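Mutual gliding-motility protein MglA (PDB 6H35) binds and hydrolyses GTP as a small GTPase of the Arf family, acting as an intracellular switch that coordinates social and adventurous gliding and controls their direction and speed. Local coordinates at residues Thr27-Ile32 with Leu76-Gly81; Thr49-Thr54 with Gln82-Ala87; Ser105-Met110 with Asn147-Glu152. All coordinates share one frame; numbering follows the deposited sequence.

Contact 1 of 3, residues Thr27-Ile32 with Leu76-Gly81; sequences TNLQYI and LYTVPG. With GDP (guanosine-5'-diphosphate), chain C.
Leu29 CD2 lies over one face of the peptide joining Leu76 to Tyr77, 3.6 Å from Leu76 O. Backbone hydrogen bonds between Leu76 and Phe57, and between Tyr77 and Ile15 and Tyr17, hold the strand between its neighbours 53-59 and 10-18. Tyr77 leaves the backbone on the side away from the helix, and its ring stacks with that of Phe56. The isobutyl group of Leu29 also meets two side chains. Its CD2 lies 3.8 Å from Leu76 CB, and the same methyl is 3.7 Å from Thr78 CG2. Thr78 offers a methyl here because its first torsion (chi1 72°) places CG2 anti to the carbonyl carbon; the hydroxyl on the other branch is bonded to the backbone N of Leu55. Further along the helix, the side chain of Ile32 crosses that of Leu76 at about a right angle, CD1 3.9 Å from Leu76 CD1. With an alanine here instead of Leu29, both delta methyls are gone, and the gap opened between Leu76 CB and Thr78 CG2 would probably leave the methyl of Thr78 without its apolar partner.

At the start of the helix segment Thr27 grips the nucleotide twice through one oxygen: its N is 2.9 Å from GDP O1A and its OG1 2.7 Å from the same atom. Behind it, Asn28 is bonded through ND2 to Gly24 O and through OD1 to Gln139, which ties this turn to the phosphate loop and the sheet. The arrangement is that of a P-loop small GTPase: the helix that follows the phosphate-binding loop packs on the central sheet against the strand that leads into switch II, whose residues 78-82 are predicted to bind GTP.

Contact 2 of 3, residues Thr49-Thr54 with Gln82-Ala87; sequences TETDRT and QVFYDA. With GDP (guanosine-5'-diphosphate), chain C.
Gln82 N donates to Asp52 OD2 at 2.7 Å in a nearly straight bond (167° at the hydrogen), reaching the carboxylate on its syn side but well out of its plane. The other oxygen, OD1, takes Arg53 N on its anti side at 2.8 Å, and also the N of Gly81, so one carboxylate grips two successive amides of the loop as well as its own neighbour. Gln82 donates a second time, from NE2 to Thr51 O at 2.8 Å, with the acceptor close to the plane of the amide. The Gln82 chain is bent at chi2 (-75°), which carries its amide back to the Thr51 carbonyl, its plane almost perpendicular to the carboxylate of Asp52. Arg53 NH2 approaches GDP O2A to 2.6 Å, the alpha phosphate lying at the edge of the guanidinium.

These residues join the turn between strands 45-48 and 53-59 to switch II, where Gln82 is the last residue of the predicted GTP-binding stretch. Thr49 OG1 braces the turn from within, accepting from Thr51 N and Asp52 N as an ST turn and ST motif.

Around these bonds the two rings turn their edges to the turn. Thr51 OG1 lies in plane at the edge of Phe84, 3.4 Å from its CZ, while Gln82 CB covers one face of that ring and Phe84 CD1 one face of Tyr85. Tyr85 CD2 is 3.5 Å from Asp52 OD2.

Contact 3 of 3, residues Ser105-Met110 with Asn147-Glu152; sequences SQIERM and NAVTVE
Val149 N and Ser105 O meet at 2.7 Å, and Ile107 N and Asn147 O at 3.1 Å; together they form a single antiparallel beta bridge in which Gln106 and Ala148 are the non-hydrogen-bonded pair. The bridge joins two loops on the nucleotide side of the GTPase fold, one after strand 98-104 and one after the Asn141-Asp144 stretch predicted to bind GTP. Within it Ser105 O is also approached by Ala148 CA, 3.3 Å away, as a CA-H...O contact.

The side chain of Asn147 adds a polar clasp beside the backbone pair. Its ND2 donates to Glu108 OE1 at 2.7 Å, on the syn side of the carboxylate, and the bond is bent (143° at the hydrogen). The Glu108 chain bends at chi2 (91°), which brings the carboxylate over to the amide; the Glu108 and Asn147 side chains cross at about a right angle, with carboxylate and amide planes 56° apart. The same ND2 makes a weak bond to Gln106 OE1, with the two amide planes almost perpendicular; the other end of the Gln106 amide is bonded through NE2 to Asp104 OD1.

Two residues on from Asn147, Val149 supplies the apolar contacts. Its CG2 touches Ile107 CB at 3.7 Å, and Met110, where helix 110-126 begins, brings its CG against the same methyl.

A second shell fixes the loops. Ser105 OG is bonded to Asn141 O, so the bridge is tied directly to the predicted guanosine-binding stretch, and Val149 O receives Arg143 NH2. Met154 of helix 151-158 packs on Ser105, Met110 and Val149 alike. At the tightest apolar approach, the CG2 methyl of Val149 lies 3.5 Å from Ile107 CA.

In the fold
From the N terminus, the helix 25-35 opens contact 1, and the chain then passes through the hairpin of strands 45-48 and 53-59, whose turn opens contact 2. Strand 71-77 closes contact 1, and the loop running on into helix 86-93 closes contact 2, so the two cross. They touch as well: Asp52 meets Gly81 and Pro80, and Thr54 meets Pro80 and Thr78. Contact 1 fastens the helix behind the phosphate loop to the sheet, while contact 2 fastens switch II to the hairpin turn. Contact 3 follows in series, about 21 Å from contact 1 between centres, and joins two loops beyond strands 98-104 and 136-141.

Contact 1 of 3, residues Thr27-Ile32 with Leu76-Gly81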
loop_
_atom_site.group_PDB
_atom_site.type_symbol
_atom_site.label_atom_id
_atom_site.label_comp_id
_atom_site.label_asym_id
_atom_site.label_seq_id
_atom_site.Cartn_x
_atom_site.Cartn_y
_atom_site.Cartn_z
ATOM N N THR A 27 -1.524 8.026 7.340
ATOM C CA THR A 27 -2.917 8.455 7.373
ATOM C C THR A 27 -3.833 7.406 6.756
ATOM O O THR A 27 -4.910 7.121 7.294
ATOM C CB THR A 27 -3.058 9.794 6.653
ATOM O OG1 THR A 27 -2.140 10.730 7.226
ATOM C CG2 THR A 27 -4.467 10.334 6.800
ATOM N N ASN A 28 -3.423 6.824 5.627
ATOM C CA ASN A 28 -4.194 5.744 5.017
ATOM C C ASN A 28 -4.385 4.588 5.994
ATOM O O ASN A 28 -5.511 4.109 6.198
ATOM C CB ASN A 28 -3.491 5.256 3.747
ATOM C CG ASN A 28 -3.887 6.046 2.511
ATOM O OD1 ASN A 28 -4.741 5.620 1.731
ATOM N ND2 ASN A 28 -3.262 7.201 2.325
ATOM N N LEU A 29 -3.295 4.123 6.611
ATOM C CA LEU A 29 -3.433 2.970 7.499
ATOM C C LEU A 29 -4.227 3.325 8.753
ATOM O O LEU A 29 -5.007 2.505 9.248
ATOM C CB LEU A 29 -2.063 2.396 7.857
ATOM C CG LEU A 29 -1.707 1.134 7.058
ATOM C CD1 LEU A 29 -1.391 1.476 5.612
ATOM C CD2 LEU A 29 -0.549 0.365 7.688
ATOM N N GLN A 30 -4.080 4.555 9.254
ATOM C CA GLN A 30 -4.848 4.991 10.417
ATOM C C GLN A 30 -6.341 5.006 10.117
ATOM O O GLN A 30 -7.152 4.504 10.906
ATOM C CB GLN A 30 -4.383 6.377 10.864
ATOM C CG GLN A 30 -3.260 6.370 11.891
ATOM C CD GLN A 30 -2.768 7.770 12.224
ATOM O OE1 GLN A 30 -2.214 8.005 13.297
ATOM N NE2 GLN A 30 -2.971 8.706 11.303
ATOM N N TYR A 31 -6.727 5.589 8.980
ATOM C CA TYR A 31 -8.142 5.622 8.631
ATOM C C TYR A 31 -8.690 4.217 8.424
ATOM O O TYR A 31 -9.792 3.903 8.890
ATOM C CB TYR A 31 -8.377 6.477 7.386
ATOM C CG TYR A 31 -9.849 6.675 7.089
ATOM C CD1 TYR A 31 -10.549 5.765 6.303
ATOM C CD2 TYR A 31 -10.542 7.762 7.603
ATOM C CE1 TYR A 31 -11.891 5.933 6.039
ATOM C CE2 TYR A 31 -11.886 7.940 7.343
ATOM C CZ TYR A 31 -12.554 7.022 6.560
ATOM O OH TYR A 31 -13.894 7.192 6.294
ATOM N N ILE A 32 -7.944 3.354 7.725
ATOM C CA ILE A 32 -8.412 1.984 7.535
ATOM C C ILE A 32 -8.612 1.298 8.877
ATOM O O ILE A 32 -9.629 0.632 9.105
ATOM C CB ILE A 32 -7.438 1.189 6.650
ATOM C CG1 ILE A 32 -7.421 1.749 5.236
ATOM C CG2 ILE A 32 -7.826 -0.290 6.631
ATOM C CD1 ILE A 32 -6.178 1.387 4.470
ATOM N N LEU A 76 -1.223 -5.016 6.540
ATOM C CA LEU A 76 -0.897 -3.732 5.937
ATOM C C LEU A 76 0.334 -3.152 6.621
ATOM O O LEU A 76 0.410 -3.127 7.859
ATOM C CB LEU A 76 -2.069 -2.748 6.041
ATOM C CG LEU A 76 -3.432 -3.140 5.440
ATOM C CD1 LEU A 76 -4.411 -1.970 5.440
ATOM C CD2 LEU A 76 -3.278 -3.688 4.041
ATOM N N TYR A 77 1.281 -2.682 5.807
ATOM C CA TYR A 77 2.551 -2.121 6.250
ATOM C C TYR A 77 2.776 -0.784 5.563
ATOM O O TYR A 77 2.587 -0.672 4.347
ATOM C CB TYR A 77 3.718 -3.057 5.911
ATOM C CG TYR A 77 3.884 -4.221 6.847
ATOM C CD1 TYR A 77 3.116 -5.367 6.698
ATOM C CD2 TYR A 77 4.816 -4.185 7.878
ATOM C CE1 TYR A 77 3.262 -6.442 7.560
ATOM C CE2 TYR A 77 4.967 -5.255 8.744
ATOM C CZ TYR A 77 4.188 -6.380 8.576
ATOM O OH TYR A 77 4.328 -7.453 9.426
ATOM N N THR A 78 3.181 0.228 6.324
ATOM C CA THR A 78 3.795 1.387 5.701
ATOM C C THR A 78 5.294 1.135 5.591
ATOM O O THR A 78 5.808 0.084 5.979
ATOM C CB THR A 78 3.527 2.675 6.480
ATOM O OG1 THR A 78 4.292 2.675 7.691
ATOM C CG2 THR A 78 2.053 2.814 6.803
ATOM N N VAL A 79 6.008 2.124 5.072
ATOM C CA VAL A 79 7.434 1.991 4.805
ATOM C C VAL A 79 8.103 3.236 5.378
ATOM O O VAL A 79 7.478 4.304 5.416
ATOM C CB VAL A 79 7.677 1.799 3.297
ATOM C CG1 VAL A 79 8.364 2.997 2.681
ATOM C CG2 VAL A 79 8.441 0.523 3.031
ATOM N N PRO A 80 9.330 3.148 5.889
ATOM C CA PRO A 80 10.000 4.359 6.374
ATOM C C PRO A 80 10.355 5.292 5.226
ATOM O O PRO A 80 10.498 4.875 4.074
ATOM C CB PRO A 80 11.254 3.820 7.076
ATOM C CG PRO A 80 11.478 2.474 6.476
ATOM C CD PRO A 80 10.122 1.932 6.132
ATOM N N GLY A 81 10.492 6.578 5.556
ATOM C CA GLY A 81 10.642 7.600 4.538
ATOM C C GLY A 81 12.002 8.261 4.437
ATOM O O GLY A 81 12.277 8.952 3.451
HETATM P PB GDP C . 3.647 9.508 5.708
HETATM O O1B GDP C . 3.556 9.034 4.273
HETATM O O2B GDP C . 5.102 9.792 5.976
HETATM O O3B GDP C . 3.125 8.452 6.647
HETATM O O3A GDP C . 2.783 10.855 5.874
HETATM P PA GDP C . 1.583 11.061 6.930
HETATM O O1A GDP C . 0.470 10.053 6.792
HETATM O O2A GDP C . 2.109 11.108 8.340
HETATM O "O5'" GDP C . 1.064 12.518 6.508
HETATM C "C5'" GDP C . 1.952 13.619 6.659
HETATM C "C4'" GDP C . 1.122 14.870 6.863
HETATM O "O4'" GDP C . 0.319 15.101 5.708
HETATM C "C3'" GDP C . 0.174 14.676 8.026
HETATM O "O3'" GDP C . 0.254 15.855 8.820
HETATM C "C2'" GDP C . -1.206 14.558 7.413
HETATM O "O2'" GDP C . -2.196 15.195 8.223
HETATM C "C1'" GDP C . -1.049 15.269 6.083
HETATM N N9 GDP C . -1.912 14.683 5.035
HETATM C C8 GDP C . -1.947 13.393 4.652
HETATM N N7 GDP C . -2.844 13.210 3.648
HETATM C C5 GDP C . -3.385 14.414 3.365
HETATM C C6 GDP C . -4.393 14.941 2.416
HETATM O O6 GDP C . -4.972 14.185 1.608
HETATM N N1 GDP C . -4.673 16.247 2.452
HETATM C C2 GDP C . -4.067 17.088 3.314
HETATM N N2 GDP C . -4.403 18.402 3.283
HETATM N N3 GDP C . -3.136 16.676 4.213
HETATM C C4 GDP C . -2.767 15.377 4.285
#

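Contact 2 of 3, residues Thr49-Thr54 with Gln82-Ala87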
loop_
_atom_site.group_PDB
_atom_site.type_symbol
_atom_site.label_atom_id
_atom_site.label_comp_id
_atom_site.label_asym_id
_atom_site.label_seq_id
_atom_site.Cartn_x
_atom_site.Cartn_y
_atom_site.Cartn_z
ATOM N N THR A 49 11.494 5.783 15.517
ATOM C CA THR A 49 12.785 6.237 16.015
ATOM C C THR A 49 12.747 7.751 16.151
ATOM O O THR A 49 11.672 8.352 16.093
ATOM C CB THR A 49 13.927 5.814 15.087
ATOM O OG1 THR A 49 13.839 6.538 13.855
ATOM C CG2 THR A 49 13.861 4.324 14.799
ATOM N N GLU A 50 13.906 8.380 16.331
ATOM C CA GLU A 50 13.938 9.835 16.406
ATOM C C GLU A 50 13.628 10.493 15.068
ATOM O O GLU A 50 13.231 11.663 15.048
ATOM C CB GLU A 50 15.302 10.304 16.908
ATOM C CG GLU A 50 15.532 10.042 18.383
ATOM C CD GLU A 50 16.998 10.068 18.760
ATOM O OE1 GLU A 50 17.837 10.372 17.882
ATOM O OE2 GLU A 50 17.308 9.783 19.937
ATOM N N THR A 51 13.785 9.773 13.952
ATOM C CA THR A 51 13.637 10.369 12.629
ATOM C C THR A 51 12.644 9.669 11.710
ATOM O O THR A 51 12.326 10.230 10.656
ATOM C CB THR A 51 14.992 10.421 11.900
ATOM O OG1 THR A 51 15.493 9.091 11.720
ATOM C CG2 THR A 51 16.002 11.230 12.699
ATOM N N ASP A 52 12.157 8.478 12.047
ATOM C CA ASP A 52 11.325 7.724 11.117
ATOM C C ASP A 52 10.398 6.797 11.891
ATOM O O ASP A 52 10.480 6.678 13.116
ATOM C CB ASP A 52 12.188 6.934 10.123
ATOM C CG ASP A 52 11.579 6.876 8.731
ATOM O OD1 ASP A 52 10.339 6.944 8.612
ATOM O OD2 ASP A 52 12.346 6.760 7.751
ATOM N N ARG A 53 9.510 6.133 11.155
ATOM C CA ARG A 53 8.561 5.212 11.763
ATOM C C ARG A 53 8.046 4.244 10.706
ATOM O O ARG A 53 8.167 4.482 9.501
ATOM C CB ARG A 53 7.395 5.959 12.422
ATOM C CG ARG A 53 6.423 6.561 11.432
ATOM C CD ARG A 53 5.486 7.562 12.089
ATOM N NE ARG A 53 4.708 8.290 11.090
ATOM C CZ ARG A 53 3.789 9.206 11.377
ATOM N NH1 ARG A 53 3.523 9.511 12.641
ATOM N NH2 ARG A 53 3.131 9.815 10.401
ATOM N N THR A 54 7.486 3.139 11.186
ATOM C CA THR A 54 6.779 2.167 10.365
ATOM C C THR A 54 5.497 1.784 11.087
ATOM O O THR A 54 5.488 1.628 12.311
ATOM C CB THR A 54 7.640 0.922 10.094
ATOM O OG1 THR A 54 8.841 1.314 9.420
ATOM C CG2 THR A 54 6.893 -0.078 9.225
ATOM N N GLN A 82 12.863 8.070 5.434
ATOM C CA GLN A 82 14.179 8.691 5.405
ATOM C C GLN A 82 15.102 7.947 4.446
ATOM O O GLN A 82 15.002 6.730 4.274
ATOM C CB GLN A 82 14.792 8.729 6.806
ATOM C CG GLN A 82 13.974 9.511 7.827
ATOM C CD GLN A 82 14.076 11.017 7.643
ATOM O OE1 GLN A 82 14.717 11.501 6.709
ATOM N NE2 GLN A 82 13.440 11.766 8.537
ATOM N N VAL A 83 16.021 8.694 3.827
ATOM C CA VAL A 83 16.889 8.123 2.801
ATOM C C VAL A 83 17.741 6.975 3.329
ATOM O O VAL A 83 18.158 6.112 2.550
ATOM C CB VAL A 83 17.791 9.216 2.183
ATOM C CG1 VAL A 83 16.958 10.327 1.558
ATOM C CG2 VAL A 83 18.742 9.778 3.223
ATOM N N PHE A 84 18.009 6.928 4.635
ATOM C CA PHE A 84 18.970 5.981 5.186
ATOM C C PHE A 84 18.320 4.717 5.743
ATOM O O PHE A 84 18.967 3.984 6.501
ATOM C CB PHE A 84 19.821 6.655 6.265
ATOM C CG PHE A 84 19.029 7.471 7.243
ATOM C CD1 PHE A 84 18.377 6.863 8.306
ATOM C CD2 PHE A 84 18.945 8.846 7.108
ATOM C CE1 PHE A 84 17.647 7.611 9.208
ATOM C CE2 PHE A 84 18.220 9.601 8.008
ATOM C CZ PHE A 84 17.569 8.978 9.060
ATOM N N TYR A 85 17.065 4.430 5.378
ATOM C CA TYR A 85 16.389 3.212 5.815
ATOM C C TYR A 85 15.990 2.332 4.635
ATOM O O TYR A 85 15.039 1.547 4.726
ATOM C CB TYR A 85 15.171 3.544 6.677
ATOM C CG TYR A 85 15.521 3.765 8.131
ATOM C CD1 TYR A 85 16.231 2.810 8.846
ATOM C CD2 TYR A 85 15.153 4.933 8.786
ATOM C CE1 TYR A 85 16.561 3.008 10.168
ATOM C CE2 TYR A 85 15.479 5.140 10.111
ATOM C CZ TYR A 85 16.184 4.176 10.796
ATOM O OH TYR A 85 16.510 4.379 12.117
ATOM N N ASP A 86 16.734 2.430 3.531
ATOM C CA ASP A 86 16.398 1.668 2.332
ATOM C C ASP A 86 16.407 0.171 2.605
ATOM O O ASP A 86 15.514 -0.555 2.147
ATOM C CB ASP A 86 17.363 2.018 1.201
ATOM C CG ASP A 86 16.808 1.666 -0.165
ATOM O OD1 ASP A 86 15.600 1.887 -0.386
ATOM O OD2 ASP A 86 17.574 1.167 -1.019
ATOM N N ALA A 87 17.399 -0.306 3.362
ATOM C CA ALA A 87 17.413 -1.707 3.768
ATOM C C ALA A 87 16.079 -2.105 4.383
ATOM O O ALA A 87 15.470 -3.106 3.980
ATOM C CB ALA A 87 18.560 -1.962 4.745
HETATM P PB GDP C . 3.647 9.508 5.708
HETATM O O1B GDP C . 3.556 9.034 4.273
HETATM O O2B GDP C . 5.102 9.792 5.976
HETATM O O3B GDP C . 3.125 8.452 6.647
HETATM O O3A GDP C . 2.783 10.855 5.874
HETATM P PA GDP C . 1.583 11.061 6.930
HETATM O O1A GDP C . 0.470 10.053 6.792
HETATM O O2A GDP C . 2.109 11.108 8.340
HETATM O "O5'" GDP C . 1.064 12.518 6.508
HETATM C "C5'" GDP C . 1.952 13.619 6.659
HETATM C "C4'" GDP C . 1.122 14.870 6.863
HETATM O "O4'" GDP C . 0.319 15.101 5.708
HETATM C "C3'" GDP C . 0.174 14.676 8.026
HETATM O "O3'" GDP C . 0.254 15.855 8.820
HETATM C "C2'" GDP C . -1.206 14.558 7.413
HETATM O "O2'" GDP C . -2.196 15.195 8.223
HETATM C "C1'" GDP C . -1.049 15.269 6.083
HETATM N N9 GDP C . -1.912 14.683 5.035
HETATM C C8 GDP C . -1.947 13.393 4.652
HETATM N N7 GDP C . -2.844 13.210 3.648
HETATM C C5 GDP C . -3.385 14.414 3.365
HETATM C C6 GDP C . -4.393 14.941 2.416
HETATM O O6 GDP C . -4.972 14.185 1.608
HETATM N N1 GDP C . -4.673 16.247 2.452
HETATM C C2 GDP C . -4.067 17.088 3.314
HETATM N N2 GDP C . -4.403 18.402 3.283
HETATM N N3 GDP C . -3.136 16.676 4.213
HETATM C C4 GDP C . -2.767 15.377 4.285
#

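Contact 3 of 3, residues Ser105-Met110 with Asn147-Glu152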
loop_
_atom_site.group_PDB
_atom_site.type_symbol
_atom_site.label_atom_id
_atom_site.label_comp_id
_atom_site.label_asym_id
_atom_site.label_seq_id
_atom_site.Cartn_x
_atom_site.Cartn_y
_atom_site.Cartn_z
ATOM N N SER A 105 0.166 14.716 -4.205
ATOM C CA SER A 105 -0.227 15.448 -5.410
ATOM C C SER A 105 0.320 16.866 -5.471
ATOM O O SER A 105 0.108 17.540 -6.487
ATOM C CB SER A 105 -1.751 15.516 -5.545
ATOM O OG SER A 105 -2.322 14.236 -5.764
ATOM N N GLN A 106 0.986 17.346 -4.424
ATOM C CA GLN A 106 1.558 18.684 -4.468
ATOM C C GLN A 106 2.639 18.754 -5.534
ATOM O O GLN A 106 3.462 17.843 -5.660
ATOM C CB GLN A 106 2.149 19.062 -3.117
ATOM C CG GLN A 106 1.129 19.262 -2.029
ATOM C CD GLN A 106 1.779 19.438 -0.674
ATOM O OE1 GLN A 106 1.733 20.518 -0.087
ATOM N NE2 GLN A 106 2.391 18.373 -0.169
ATOM N N ILE A 107 2.636 19.843 -6.303
ATOM C CA ILE A 107 3.635 20.001 -7.355
ATOM C C ILE A 107 5.040 19.940 -6.762
ATOM O O ILE A 107 5.923 19.243 -7.287
ATOM C CB ILE A 107 3.373 21.300 -8.150
ATOM C CG1 ILE A 107 4.178 21.320 -9.447
ATOM C CG2 ILE A 107 3.644 22.549 -7.325
ATOM C CD1 ILE A 107 3.701 22.371 -10.430
ATOM N N GLU A 108 5.240 20.584 -5.606
ATOM C CA GLU A 108 6.541 20.629 -4.953
ATOM C C GLU A 108 7.007 19.266 -4.467
ATOM O O GLU A 108 8.106 19.172 -3.914
ATOM C CB GLU A 108 6.507 21.610 -3.776
ATOM C CG GLU A 108 6.129 23.035 -4.162
ATOM C CD GLU A 108 4.635 23.281 -4.069
ATOM O OE1 GLU A 108 3.885 22.298 -3.871
ATOM O OE2 GLU A 108 4.212 24.453 -4.198
ATOM N N ARG A 109 6.214 18.215 -4.654
ATOM C CA ARG A 109 6.600 16.878 -4.236
ATOM C C ARG A 109 6.674 15.890 -5.391
ATOM O O ARG A 109 6.964 14.706 -5.153
ATOM C CB ARG A 109 5.629 16.357 -3.168
ATOM C CG ARG A 109 5.614 17.181 -1.887
ATOM C CD ARG A 109 6.967 17.123 -1.184
ATOM N NE ARG A 109 7.219 15.854 -0.497
ATOM C CZ ARG A 109 8.435 15.423 -0.168
ATOM N NH1 ARG A 109 9.501 16.156 -0.474
ATOM N NH2 ARG A 109 8.597 14.263 0.458
ATOM N N MET A 110 6.466 16.346 -6.634
ATOM C CA MET A 110 6.366 15.412 -7.758
ATOM C C MET A 110 7.674 14.657 -7.955
ATOM O O MET A 110 7.696 13.415 -7.996
ATOM C CB MET A 110 5.995 16.165 -9.034
ATOM C CG MET A 110 4.535 16.537 -9.104
ATOM S SD MET A 110 3.501 15.083 -8.837
ATOM C CE MET A 110 3.924 14.091 -10.269
ATOM N N ASN A 147 -2.314 23.426 -4.450
ATOM C CA ASN A 147 -1.177 23.172 -5.324
ATOM C C ASN A 147 -1.162 21.746 -5.872
ATOM O O ASN A 147 -0.101 21.258 -6.277
ATOM C CB ASN A 147 0.135 23.475 -4.589
ATOM C CG ASN A 147 0.214 22.807 -3.226
ATOM O OD1 ASN A 147 -0.808 22.485 -2.619
ATOM N ND2 ASN A 147 1.434 22.608 -2.733
ATOM N N ALA A 148 -2.314 21.075 -5.909
ATOM C CA ALA A 148 -2.382 19.699 -6.387
ATOM C C ALA A 148 -2.263 19.654 -7.904
ATOM O O ALA A 148 -2.959 20.387 -8.611
ATOM C CB ALA A 148 -3.690 19.045 -5.945
ATOM N N VAL A 149 -1.391 18.777 -8.403
ATOM C CA VAL A 149 -1.206 18.649 -9.844
ATOM C C VAL A 149 -2.422 17.960 -10.459
ATOM O O VAL A 149 -3.095 17.140 -9.818
ATOM C CB VAL A 149 0.097 17.882 -10.147
ATOM C CG1 VAL A 149 0.287 17.665 -11.641
ATOM C CG2 VAL A 149 1.284 18.631 -9.587
ATOM N N THR A 150 -2.730 18.321 -11.704
ATOM C CA THR A 150 -3.800 17.651 -12.430
ATOM C C THR A 150 -3.518 16.156 -12.533
ATOM O O THR A 150 -2.366 15.712 -12.526
ATOM C CB THR A 150 -3.959 18.241 -13.831
ATOM O OG1 THR A 150 -2.710 18.175 -14.526
ATOM C CG2 THR A 150 -4.399 19.685 -13.754
ATOM N N VAL A 151 -4.596 15.376 -12.623
ATOM C CA VAL A 151 -4.459 13.928 -12.703
ATOM C C VAL A 151 -3.727 13.513 -13.974
ATOM O O VAL A 151 -2.956 12.549 -13.961
ATOM C CB VAL A 151 -5.849 13.275 -12.594
ATOM C CG1 VAL A 151 -5.789 11.797 -12.953
ATOM C CG2 VAL A 151 -6.406 13.464 -11.184
ATOM N N GLU A 152 -3.932 14.234 -15.083
ATOM C CA GLU A 152 -3.303 13.856 -16.349
ATOM C C GLU A 152 -1.784 13.963 -16.280
ATOM O O GLU A 152 -1.069 13.091 -16.788
ATOM C CB GLU A 152 -3.843 14.724 -17.485
ATOM C CG GLU A 152 -5.341 14.939 -17.437
ATOM C CD GLU A 152 -5.720 16.246 -16.766
ATOM O OE1 GLU A 152 -5.199 17.304 -17.183
ATOM O OE2 GLU A 152 -6.535 16.206 -15.817
#